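Local coordinates for Sts-2 protein (Mus musculus, PDB 3D4I) that suppresses T-cell receptor signalling, has acid-dependent phosphatase activity in this histidine-phosphatase domain, and probably interferes with CBL-mediated receptor down-regulation, at residues A91-P96 with G184-T189; Q102-I107 with L198-S203; R178-M183 with T210-G215; C239-N242 with K247-L250. One frame throughout, in Å; residues are numbered along the deposited sequence.

Interaction 1 (A91-P96 with G184-T189); sequences AVFASP and GQIINT
Phe93 lays one face of its ring against Ile186, and Thr189 approaches its CZ. With chi1 at -62°, CG stands anti to the carbonyl carbon, and the ring leaves strand 89-94 from a CB that points at helix 172-187. Going outward from CB, CG meets the terminal methyl CD1 of Ile186 at 4.1 Å. The ring then divides between two branches of the isoleucine. On one flank CD2 lies 3.9 Å from Ile186 CG1, and CE2 rests against the same carbon. On the other flank the CG2 methyl takes over, closest at Phe93 CE1, 3.6 Å away. This methyl sits over the face, displaced toward the rim, 23° off the normal, which makes a CH-pi contact. At the tip, Phe93 CZ approaches Thr189 OG1 to 4.0 Å. That hydroxyl is already engaged: it donates to Gln185 O at 3.2 Å, one turn back, so the residue just after the helix has its hydroxyl paired while lying beside an aromatic ring. Around the pair, Phe93 also touches Thr197 and Arg120, and Ile186 reaches Ile199 on the neighbouring strand. The arrangement is that of a helix packed by apolar side chains onto the parallel part of a mixed central sheet, the alpha/beta core of the histidine phosphatase superfamily.

Interaction 2 (Q102-I107 with L198-S203); sequences QTAKHI and LIVSHS
Leu198, the first residue of its segment, sends CD1 to the CG2 methyl of Ile107 at 3.8 Å, the two side chains crossing at a slant. Ile107 CG2 lies anti to its own backbone N (CG1 at chi1 -67°), which carries that methyl down toward the sheet. Ile199 faces the other side of the sheet. Val200 comes next and uses both its methyls on the helix. CG1 rests 3.8 Å from Thr103 CB, and it touches Thr103 CG2 as well. CG2 turns to Ala104, whose CB is 4.0 Å away; the small alanine is consistent with the 8.5 Å between the axes of the helix and strand segments. With an alanine here in place of Val200, both methyls go, and Thr103 and Ala104 would probably be left facing a gap between helix and strand. The hydroxyl of Thr103 bonds to Arg99 O and to the N of Gly18, in the Arg-His-Gly signature of this family. Past the strand, His202 NE2 bonds Ser95 OG. Helix 98-111, which links the parallel neighbours 89-94 and 119-121 in a beta-alpha-beta crossover, here leans on strand 196-201 as well, an arrangement typical of the histidine phosphatase alpha/beta fold.

Interaction 3 (R178-M183 with T210-G215); sequences RCAVSM and TRPLLG
Ala180 and Pro212 are the closest pair between segments 178-183 and 210-215, the latter holding the short, weakly bonded helix 211-214. The proline ring turns its CG and CB to the alanine, with CG 3.8 Å from Ala180 CA and 3.9 Å from Ala180 CB; the CA atoms of the two residues come to 5.5 Å, consistent with the small side chain of Ala180. A turn on from Ala180, Met183 CB faces CD2 of Leu213, the residue next to Pro212, at a looser 4.3 Å. The methionine folds back on itself, all three torsions near -60° (chi2 -44°), and it also touches Ile12 and Cys209, while Leu213 reaches Ile12 and Trp248. Next come the polar atoms behind the contact. Ser182 OG donates to Arg178 O at 2.7 Å, and that oxygen also takes Ser182 N, so two donors grip one carbonyl. Arg178 is tied by its guanidinium to Glu170 in a salt bridge and to the carbonyl oxygens of Gly124, Phe126 and Glu127. Just before helix 211-214, Thr210 OG1 bonds Leu206 O, and Gly215, with positive phi, ends the helix in a Schellman motif. No hydrogen bond crosses between the segments, so the fit rests on apolar shape, with the polar groups bonded within or behind each helix.

Interaction 4 (C239-N242 with K247-L250); sequences CEEN and KWDL
Chi1 of -64° at Trp248, with the indole CG anti to the carbonyl carbon, swings the ring over Glu241, whose own CG stands anti to its backbone N (-172°). The six-membered ring is thereby brought over Glu241 CB, with 3.5 Å from centroid to CB, a CH-pi contact. From there the extended glutamate chain crosses the indole at a slant, CG near CE2 and the carboxylate plane 33° from the ring, and OE1 forms a salt bridge with Arg243. The rim of the ring meets the strand backbone, Trp248 CZ3 lying 3.7 Å from Cys239 O. These strands, 236-241 and 248-251, are the two arms of an antiparallel beta hairpin at the edge of the sheet. Glu240 and Asp249 make a hydrogen-bonded pair, with Glu240 N to Asp249 O at 2.8 Å and Asp249 N to Glu240 O at 2.9 Å. Nearer the turn, Asn242 N reaches Lys247 O at 2.8 Å. A water bridges Glu240 O and Asp249 OD2, and Lys247 NZ hydrogen-bonds the carbonyl of the next residue, Trp248 O. A serine in place of Trp248 would probably leave the Glu241 methylenes without their apolar cover and open a gap beside Leu213. On the same face as the indole, Cys239 SG touches Leu250 CD2 at 4.0 Å, and Leu250 packs in turn on Trp268 of the second subunit.

How the interactions relate
Three of the contacts reach one mixed sheet. Interactions 1 and 2, centres about 12 Å apart, use its neighbouring strands 89-94 and 196-201 but lie on opposite faces, helix 172-187 covering one and helix 98-111 the other; their segments alternate along the chain, and Ser95 bonds His202 between them. Interaction 3 shares helix 172-187 with interaction 1, their centres about 11 Å apart. Interaction 4 comes last in the chain, after the other three have closed, its centre about 12 Å from that of interaction 3, where Leu213 and Leu214 pack on the hairpin; Ile187 also meets Trp248. Helix 172-187 and helix 211-214 thus carry the packing from the middle of the sheet out to its edge.

Interaction 1 (A91-P96 with G184-T189)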
loop_
_atom_site.group_PDB
_atom_site.type_symbol
_atom_site.label_atom_id
_atom_site.label_comp_id
_atom_site.label_asym_id
_atom_site.label_seq_id
_atom_site.Cartn_x
_atom_site.Cartn_y
_atom_site.Cartn_z
ATOM N N ALA A 91 -1.658 25.203 2.923
ATOM C CA ALA A 91 -1.849 25.025 4.346
ATOM C C ALA A 91 -2.380 23.630 4.622
ATOM O O ALA A 91 -3.017 23.022 3.768
ATOM C CB ALA A 91 -2.790 26.078 4.914
ATOM N N VAL A 92 -2.075 23.130 5.816
ATOM C CA VAL A 92 -2.609 21.864 6.274
ATOM C C VAL A 92 -2.925 21.863 7.750
ATOM O O VAL A 92 -2.122 22.287 8.603
ATOM C CB VAL A 92 -1.877 20.558 5.733
ATOM C CG1 VAL A 92 -0.775 20.825 4.720
ATOM C CG2 VAL A 92 -1.490 19.553 6.817
ATOM N N PHE A 93 -4.159 21.454 8.003
ATOM C CA PHE A 93 -4.685 21.285 9.324
ATOM C C PHE A 93 -4.912 19.793 9.519
ATOM O O PHE A 93 -5.283 19.087 8.562
ATOM C CB PHE A 93 -5.992 22.059 9.464
ATOM C CG PHE A 93 -5.837 23.543 9.285
ATOM C CD1 PHE A 93 -5.746 24.093 8.008
ATOM C CD2 PHE A 93 -5.767 24.396 10.390
ATOM C CE1 PHE A 93 -5.576 25.481 7.826
ATOM C CE2 PHE A 93 -5.622 25.783 10.217
ATOM C CZ PHE A 93 -5.525 26.318 8.934
ATOM N N ALA A 94 -4.659 19.304 10.732
ATOM C CA ALA A 94 -4.911 17.896 11.035
ATOM C C ALA A 94 -5.589 17.757 12.383
ATOM O O ALA A 94 -5.293 18.502 13.321
ATOM C CB ALA A 94 -3.581 17.102 11.042
ATOM N N SER A 95 -6.472 16.778 12.484
ATOM C CA SER A 95 -6.936 16.265 13.756
ATOM C C SER A 95 -5.760 15.819 14.642
ATOM O O SER A 95 -4.761 15.296 14.138
ATOM C CB SER A 95 -7.879 15.093 13.493
ATOM O OG SER A 95 -7.994 14.267 14.631
ATOM N N PRO A 96 -5.860 16.042 15.968
ATOM C CA PRO A 96 -4.768 15.649 16.887
ATOM C C PRO A 96 -4.492 14.115 16.987
ATOM O O PRO A 96 -3.448 13.706 17.546
ATOM C CB PRO A 96 -5.232 16.219 18.241
ATOM C CG PRO A 96 -6.752 16.251 18.142
ATOM C CD PRO A 96 -6.979 16.683 16.686
ATOM N N GLY A 184 -14.998 27.764 10.126
ATOM C CA GLY A 184 -15.062 29.236 10.109
ATOM C C GLY A 184 -13.731 29.906 10.386
ATOM O O GLY A 184 -13.317 30.811 9.645
ATOM N N GLN A 185 -13.055 29.486 11.460
ATOM C CA GLN A 185 -11.743 30.042 11.815
ATOM C C GLN A 185 -10.675 29.688 10.782
ATOM O O GLN A 185 -9.837 30.518 10.434
ATOM C CB GLN A 185 -11.317 29.607 13.222
ATOM C CG GLN A 185 -9.850 29.878 13.557
ATOM C CD GLN A 185 -9.526 29.771 15.061
ATOM O OE1 GLN A 185 -10.260 30.292 15.906
ATOM N NE2 GLN A 185 -8.409 29.108 15.385
ATOM N N ILE A 186 -10.717 28.459 10.281
ATOM C CA ILE A 186 -9.761 28.016 9.273
ATOM C C ILE A 186 -9.855 28.893 8.020
ATOM O O ILE A 186 -8.834 29.362 7.515
ATOM C CB ILE A 186 -9.937 26.496 8.942
ATOM C CG1 ILE A 186 -9.502 25.649 10.147
ATOM C CG2 ILE A 186 -9.135 26.103 7.713
ATOM C CD1 ILE A 186 -9.775 24.164 10.001
ATOM N N ILE A 187 -11.073 29.142 7.551
ATOM C CA ILE A 187 -11.273 29.961 6.350
ATOM C C ILE A 187 -10.748 31.394 6.533
ATOM O O ILE A 187 -10.165 31.977 5.612
ATOM C CB ILE A 187 -12.762 29.948 5.886
ATOM C CG1 ILE A 187 -13.168 28.541 5.464
ATOM C CG2 ILE A 187 -13.016 30.935 4.738
ATOM C CD1 ILE A 187 -12.157 27.827 4.655
ATOM N N ASN A 188 -10.938 31.938 7.732
ATOM C CA ASN A 188 -10.415 33.268 8.076
ATOM C C ASN A 188 -8.937 33.303 8.513
ATOM O O ASN A 188 -8.428 34.357 8.896
ATOM C CB ASN A 188 -11.305 33.926 9.125
ATOM C CG ASN A 188 -12.673 34.299 8.583
ATOM O OD1 ASN A 188 -13.424 33.454 8.089
ATOM N ND2 ASN A 188 -13.008 35.587 8.683
ATOM N N THR A 189 -8.245 32.164 8.441
ATOM C CA THR A 189 -6.820 32.115 8.780
ATOM C C THR A 189 -6.042 33.039 7.837
ATOM O O THR A 189 -5.243 33.870 8.296
ATOM C CB THR A 189 -6.256 30.654 8.820
ATOM O OG1 THR A 189 -6.659 30.027 10.047
ATOM C CG2 THR A 189 -4.722 30.627 8.752
#

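Interaction 2 (Q102-I107 with L198-S203)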
loop_
_atom_site.group_PDB
_atom_site.type_symbol
_atom_site.label_atom_id
_atom_site.label_comp_id
_atom_site.label_asym_id
_atom_site.label_seq_id
_atom_site.Cartn_x
_atom_site.Cartn_y
_atom_site.Cartn_z
ATOM N N GLN A 102 -0.060 11.656 11.152
ATOM C CA GLN A 102 0.829 10.841 10.298
ATOM C C GLN A 102 0.467 10.933 8.809
ATOM O O GLN A 102 1.340 11.079 7.933
ATOM C CB GLN A 102 0.849 9.378 10.750
ATOM C CG GLN A 102 1.639 9.147 12.060
ATOM C CD GLN A 102 1.535 7.715 12.544
ATOM O OE1 GLN A 102 0.463 7.083 12.482
ATOM N NE2 GLN A 102 2.653 7.197 13.064
ATOM N N THR A 103 -0.813 10.825 8.539
ATOM C CA THR A 103 -1.331 10.955 7.161
ATOM C C THR A 103 -0.889 12.317 6.608
ATOM O O THR A 103 -0.376 12.394 5.484
ATOM C CB THR A 103 -2.869 10.788 7.102
ATOM O OG1 THR A 103 -3.267 9.522 7.631
ATOM C CG2 THR A 103 -3.387 10.873 5.631
ATOM N N ALA A 104 -1.067 13.385 7.404
ATOM C CA ALA A 104 -0.655 14.722 6.983
ATOM C C ALA A 104 0.836 14.782 6.648
ATOM O O ALA A 104 1.211 15.306 5.602
ATOM C CB ALA A 104 -1.013 15.780 8.051
ATOM N N LYS A 105 1.683 14.254 7.536
ATOM C CA LYS A 105 3.133 14.246 7.315
ATOM C C LYS A 105 3.496 13.520 6.014
ATOM O O LYS A 105 4.274 14.024 5.220
ATOM C CB LYS A 105 3.859 13.607 8.518
ATOM C CG LYS A 105 5.402 13.423 8.351
ATOM C CD LYS A 105 5.980 12.589 9.534
ATOM C CE LYS A 105 7.501 12.555 9.592
ATOM N NZ LYS A 105 7.924 11.598 10.670
ATOM N N HIS A 106 2.928 12.334 5.792
ATOM C CA HIS A 106 3.297 11.534 4.605
ATOM C C HIS A 106 2.868 12.209 3.291
ATOM O O HIS A 106 3.621 12.238 2.316
ATOM C CB HIS A 106 2.732 10.108 4.737
ATOM C CG HIS A 106 3.410 9.294 5.793
ATOM N ND1 HIS A 106 4.767 9.040 5.785
ATOM C CD2 HIS A 106 2.916 8.667 6.891
ATOM C CE1 HIS A 106 5.079 8.300 6.836
ATOM N NE2 HIS A 106 3.974 8.070 7.528
ATOM N N ILE A 107 1.679 12.796 3.282
ATOM C CA ILE A 107 1.250 13.604 2.134
ATOM C C ILE A 107 2.242 14.754 1.854
ATOM O O ILE A 107 2.693 14.918 0.719
ATOM C CB ILE A 107 -0.188 14.158 2.337
ATOM C CG1 ILE A 107 -1.216 13.022 2.327
ATOM C CG2 ILE A 107 -0.541 15.210 1.279
ATOM C CD1 ILE A 107 -2.611 13.466 2.761
ATOM N N LEU A 198 -5.390 21.679 3.082
ATOM C CA LEU A 198 -5.751 20.285 3.417
ATOM C C LEU A 198 -6.324 20.197 4.825
ATOM O O LEU A 198 -5.808 20.826 5.743
ATOM C CB LEU A 198 -4.532 19.369 3.261
ATOM C CG LEU A 198 -3.671 19.455 1.974
ATOM C CD1 LEU A 198 -2.576 18.380 2.006
ATOM C CD2 LEU A 198 -4.490 19.289 0.717
ATOM N N ILE A 199 -7.408 19.437 4.975
ATOM C CA ILE A 199 -8.031 19.174 6.249
ATOM C C ILE A 199 -7.928 17.653 6.422
ATOM O O ILE A 199 -8.706 16.907 5.844
ATOM C CB ILE A 199 -9.539 19.615 6.279
ATOM C CG1 ILE A 199 -9.722 21.119 5.932
ATOM C CG2 ILE A 199 -10.208 19.252 7.611
ATOM C CD1 ILE A 199 -9.011 22.095 6.830
ATOM N N VAL A 200 -6.948 17.202 7.199
ATOM C CA VAL A 200 -6.665 15.770 7.299
ATOM C C VAL A 200 -7.293 15.268 8.583
ATOM O O VAL A 200 -6.856 15.631 9.687
ATOM C CB VAL A 200 -5.154 15.483 7.331
ATOM C CG1 VAL A 200 -4.912 13.944 7.372
ATOM C CG2 VAL A 200 -4.456 16.121 6.103
ATOM N N SER A 201 -8.326 14.451 8.441
ATOM C CA SER A 201 -9.230 14.194 9.563
ATOM C C SER A 201 -9.859 12.816 9.410
ATOM O O SER A 201 -9.225 11.891 8.862
ATOM C CB SER A 201 -10.276 15.331 9.633
ATOM O OG SER A 201 -11.119 15.206 10.770
ATOM N N HIS A 202 -11.097 12.694 9.883
ATOM C CA HIS A 202 -11.823 11.449 10.062
ATOM C C HIS A 202 -12.918 11.355 9.021
ATOM O O HIS A 202 -13.223 12.348 8.371
ATOM C CB HIS A 202 -12.447 11.442 11.468
ATOM C CG HIS A 202 -11.429 11.644 12.554
ATOM N ND1 HIS A 202 -10.726 10.599 13.119
ATOM C CD2 HIS A 202 -10.940 12.775 13.115
ATOM C CE1 HIS A 202 -9.878 11.080 14.018
ATOM N NE2 HIS A 202 -9.976 12.399 14.020
ATOM N N SER A 203 -13.505 10.173 8.855
ATOM C CA SER A 203 -14.578 9.992 7.866
ATOM C C SER A 203 -15.702 11.003 8.118
ATOM O O SER A 203 -16.221 11.602 7.191
ATOM C CB SER A 203 -15.122 8.571 7.931
ATOM O OG SER A 203 -14.166 7.658 7.408
#

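Interaction 3 (R178-M183 with T210-G215)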
loop_
_atom_site.group_PDB
_atom_site.type_symbol
_atom_site.label_atom_id
_atom_site.label_comp_id
_atom_site.label_asym_id
_atom_site.label_seq_id
_atom_site.Cartn_x
_atom_site.Cartn_y
_atom_site.Cartn_z
ATOM N N ARG A 178 -19.274 22.610 16.639
ATOM C CA ARG A 178 -17.822 22.891 16.780
ATOM C C ARG A 178 -17.005 22.674 15.501
ATOM O O ARG A 178 -15.962 23.309 15.309
ATOM C CB ARG A 178 -17.178 22.204 18.000
ATOM C CG ARG A 178 -17.279 20.695 18.068
ATOM C CD ARG A 178 -16.037 19.992 17.493
ATOM N NE ARG A 178 -15.946 18.623 18.011
ATOM C CZ ARG A 178 -15.243 17.641 17.463
ATOM N NH1 ARG A 178 -14.545 17.844 16.347
ATOM N NH2 ARG A 178 -15.251 16.447 18.042
ATOM N N CYS A 179 -17.482 21.794 14.618
ATOM C CA CYS A 179 -16.828 21.616 13.320
ATOM C C CYS A 179 -17.068 22.853 12.469
ATOM O O CYS A 179 -16.169 23.318 11.766
ATOM C CB CYS A 179 -17.368 20.377 12.613
ATOM S SG CYS A 179 -16.818 18.848 13.398
ATOM N N ALA A 180 -18.293 23.371 12.517
ATOM C CA ALA A 180 -18.646 24.592 11.797
ATOM C C ALA A 180 -17.776 25.753 12.250
ATOM O O ALA A 180 -17.213 26.483 11.424
ATOM C CB ALA A 180 -20.152 24.920 11.970
ATOM N N VAL A 181 -17.654 25.919 13.562
ATOM C CA VAL A 181 -16.898 27.031 14.136
ATOM C C VAL A 181 -15.417 26.943 13.763
ATOM O O VAL A 181 -14.790 27.953 13.426
ATOM C CB VAL A 181 -17.105 27.078 15.669
ATOM C CG1 VAL A 181 -16.104 27.995 16.341
ATOM C CG2 VAL A 181 -18.558 27.497 15.978
ATOM N N SER A 182 -14.874 25.723 13.789
ATOM C CA SER A 182 -13.474 25.496 13.441
ATOM C C SER A 182 -13.212 25.791 11.981
ATOM O O SER A 182 -12.212 26.419 11.658
ATOM C CB SER A 182 -13.043 24.063 13.800
ATOM O OG SER A 182 -13.328 23.816 15.169
ATOM N N MET A 183 -14.095 25.317 11.099
ATOM C CA MET A 183 -13.979 25.591 9.672
ATOM C C MET A 183 -14.090 27.095 9.411
ATOM O O MET A 183 -13.357 27.627 8.581
ATOM C CB MET A 183 -15.030 24.828 8.868
ATOM C CG MET A 183 -14.742 23.293 8.736
ATOM S SD MET A 183 -13.011 22.892 8.340
ATOM C CE MET A 183 -12.853 23.459 6.659
ATOM N N THR A 210 -17.595 20.215 5.531
ATOM C CA THR A 210 -17.928 20.737 4.199
ATOM C C THR A 210 -19.314 21.357 4.165
ATOM O O THR A 210 -19.480 22.424 3.585
ATOM C CB THR A 210 -17.774 19.685 3.061
ATOM O OG1 THR A 210 -18.650 18.578 3.294
ATOM C CG2 THR A 210 -16.332 19.172 2.996
ATOM N N ARG A 211 -20.291 20.712 4.803
ATOM C CA ARG A 211 -21.659 21.267 4.880
ATOM C C ARG A 211 -21.718 22.746 5.318
ATOM O O ARG A 211 -22.410 23.535 4.668
ATOM C CB ARG A 211 -22.575 20.380 5.719
ATOM C CG ARG A 211 -22.914 19.078 5.000
ATOM C CD ARG A 211 -23.953 18.276 5.718
ATOM N NE ARG A 211 -25.301 18.795 5.506
ATOM C CZ ARG A 211 -26.075 18.523 4.455
ATOM N NH1 ARG A 211 -25.658 17.736 3.471
ATOM N NH2 ARG A 211 -27.297 19.033 4.404
ATOM N N PRO A 212 -20.977 23.128 6.396
ATOM C CA PRO A 212 -20.950 24.547 6.808
ATOM C C PRO A 212 -20.412 25.487 5.733
ATOM O O PRO A 212 -20.918 26.604 5.607
ATOM C CB PRO A 212 -20.017 24.553 8.033
ATOM C CG PRO A 212 -20.028 23.168 8.538
ATOM C CD PRO A 212 -20.154 22.301 7.304
ATOM N N LEU A 213 -19.419 25.039 4.949
ATOM C CA LEU A 213 -18.872 25.858 3.855
ATOM C C LEU A 213 -19.900 26.048 2.767
ATOM O O LEU A 213 -20.005 27.118 2.176
ATOM C CB LEU A 213 -17.632 25.197 3.223
ATOM C CG LEU A 213 -16.408 24.910 4.090
ATOM C CD1 LEU A 213 -15.259 24.394 3.196
ATOM C CD2 LEU A 213 -15.977 26.131 4.867
ATOM N N LEU A 214 -20.645 24.986 2.498
ATOM C CA LEU A 214 -21.644 24.980 1.431
ATOM C C LEU A 214 -22.932 25.674 1.856
ATOM O O LEU A 214 -23.831 25.867 1.048
ATOM C CB LEU A 214 -21.920 23.532 0.978
ATOM C CG LEU A 214 -20.697 22.698 0.557
ATOM C CD1 LEU A 214 -21.067 21.201 0.444
ATOM C CD2 LEU A 214 -20.068 23.206 -0.726
ATOM N N GLY A 215 -23.011 26.057 3.121
ATOM C CA GLY A 215 -24.192 26.741 3.658
ATOM C C GLY A 215 -25.373 25.818 3.824
ATOM O O GLY A 215 -26.510 26.261 3.738
#

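Interaction 4 (C239-N242 with K247-L250)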
loop_
_atom_site.group_PDB
_atom_site.type_symbol
_atom_site.label_atom_id
_atom_site.label_comp_id
_atom_site.label_asym_id
_atom_site.label_seq_id
_atom_site.Cartn_x
_atom_site.Cartn_y
_atom_site.Cartn_z
ATOM N N CYS A 239 -14.014 21.237 -1.834
ATOM C CA CYS A 239 -14.870 22.434 -2.059
ATOM C C CYS A 239 -14.037 23.571 -2.590
ATOM O O CYS A 239 -12.914 23.754 -2.124
ATOM C CB CYS A 239 -15.538 22.872 -0.770
ATOM S SG CYS A 239 -16.606 21.613 -0.087
ATOM N N GLU A 240 -14.568 24.325 -3.567
ATOM C CA GLU A 240 -13.903 25.540 -4.046
ATOM C C GLU A 240 -14.757 26.785 -3.832
ATOM O O GLU A 240 -15.976 26.725 -3.951
ATOM C CB GLU A 240 -13.570 25.438 -5.526
ATOM C CG GLU A 240 -12.433 24.495 -5.842
ATOM C CD GLU A 240 -12.046 24.552 -7.292
ATOM O OE1 GLU A 240 -12.942 24.746 -8.130
ATOM O OE2 GLU A 240 -10.844 24.401 -7.599
ATOM N N GLU A 241 -14.084 27.891 -3.537
ATOM C CA GLU A 241 -14.734 29.179 -3.285
ATOM C C GLU A 241 -14.765 30.055 -4.536
ATOM O O GLU A 241 -13.739 30.261 -5.188
ATOM C CB GLU A 241 -14.002 29.918 -2.164
ATOM C CG GLU A 241 -14.704 31.196 -1.661
ATOM C CD GLU A 241 -13.758 32.086 -0.889
ATOM O OE1 GLU A 241 -12.620 32.278 -1.363
ATOM O OE2 GLU A 241 -14.144 32.598 0.184
ATOM N N ASN A 242 -15.958 30.553 -4.871
ATOM C CA ASN A 242 -16.085 31.666 -5.821
ATOM C C ASN A 242 -15.746 32.971 -5.083
ATOM O O ASN A 242 -16.454 33.352 -4.152
ATOM C CB ASN A 242 -17.521 31.702 -6.387
ATOM C CG ASN A 242 -17.727 32.790 -7.438
ATOM O OD1 ASN A 242 -17.168 33.886 -7.345
ATOM N ND2 ASN A 242 -18.553 32.498 -8.435
ATOM N N LYS A 247 -19.187 32.165 -2.024
ATOM C CA LYS A 247 -19.908 30.896 -1.971
ATOM C C LYS A 247 -18.949 29.771 -2.303
ATOM O O LYS A 247 -18.053 29.958 -3.126
ATOM C CB LYS A 247 -21.033 30.886 -3.020
ATOM C CG LYS A 247 -22.092 29.829 -2.787
ATOM C CD LYS A 247 -22.345 28.975 -4.050
ATOM C CE LYS A 247 -23.391 27.864 -3.787
ATOM N NZ LYS A 247 -23.181 27.131 -2.490
ATOM N N TRP A 248 -19.165 28.616 -1.682
ATOM C CA TRP A 248 -18.358 27.406 -1.937
ATOM C C TRP A 248 -19.212 26.371 -2.633
ATOM O O TRP A 248 -20.386 26.255 -2.320
ATOM C CB TRP A 248 -17.861 26.802 -0.616
ATOM C CG TRP A 248 -16.927 27.681 0.147
ATOM C CD1 TRP A 248 -17.249 28.747 0.925
ATOM C CD2 TRP A 248 -15.506 27.535 0.229
ATOM N NE1 TRP A 248 -16.110 29.305 1.475
ATOM C CE2 TRP A 248 -15.025 28.569 1.070
ATOM C CE3 TRP A 248 -14.589 26.622 -0.321
ATOM C CZ2 TRP A 248 -13.666 28.722 1.366
ATOM C CZ3 TRP A 248 -13.233 26.781 -0.032
ATOM C CH2 TRP A 248 -12.789 27.821 0.802
ATOM N N ASP A 249 -18.604 25.614 -3.552
ATOM C CA ASP A 249 -19.261 24.532 -4.287
ATOM C C ASP A 249 -18.415 23.269 -4.141
ATOM O O ASP A 249 -17.188 23.356 -4.123
ATOM C CB ASP A 249 -19.309 24.837 -5.797
ATOM C CG ASP A 249 -20.164 26.039 -6.145
ATOM O OD1 ASP A 249 -21.381 26.034 -5.858
ATOM O OD2 ASP A 249 -19.604 26.984 -6.736
ATOM N N LEU A 250 -19.076 22.121 -4.069
ATOM C CA LEU A 250 -18.432 20.820 -4.213
ATOM C C LEU A 250 -17.908 20.575 -5.628
ATOM O O LEU A 250 -18.621 20.767 -6.628
ATOM C CB LEU A 250 -19.421 19.727 -3.900
ATOM C CG LEU A 250 -19.621 19.270 -2.474
ATOM C CD1 LEU A 250 -20.815 18.371 -2.480
ATOM C CD2 LEU A 250 -18.372 18.522 -2.016
HETATM O O HOH W 1 -16.728 27.565 -6.787
#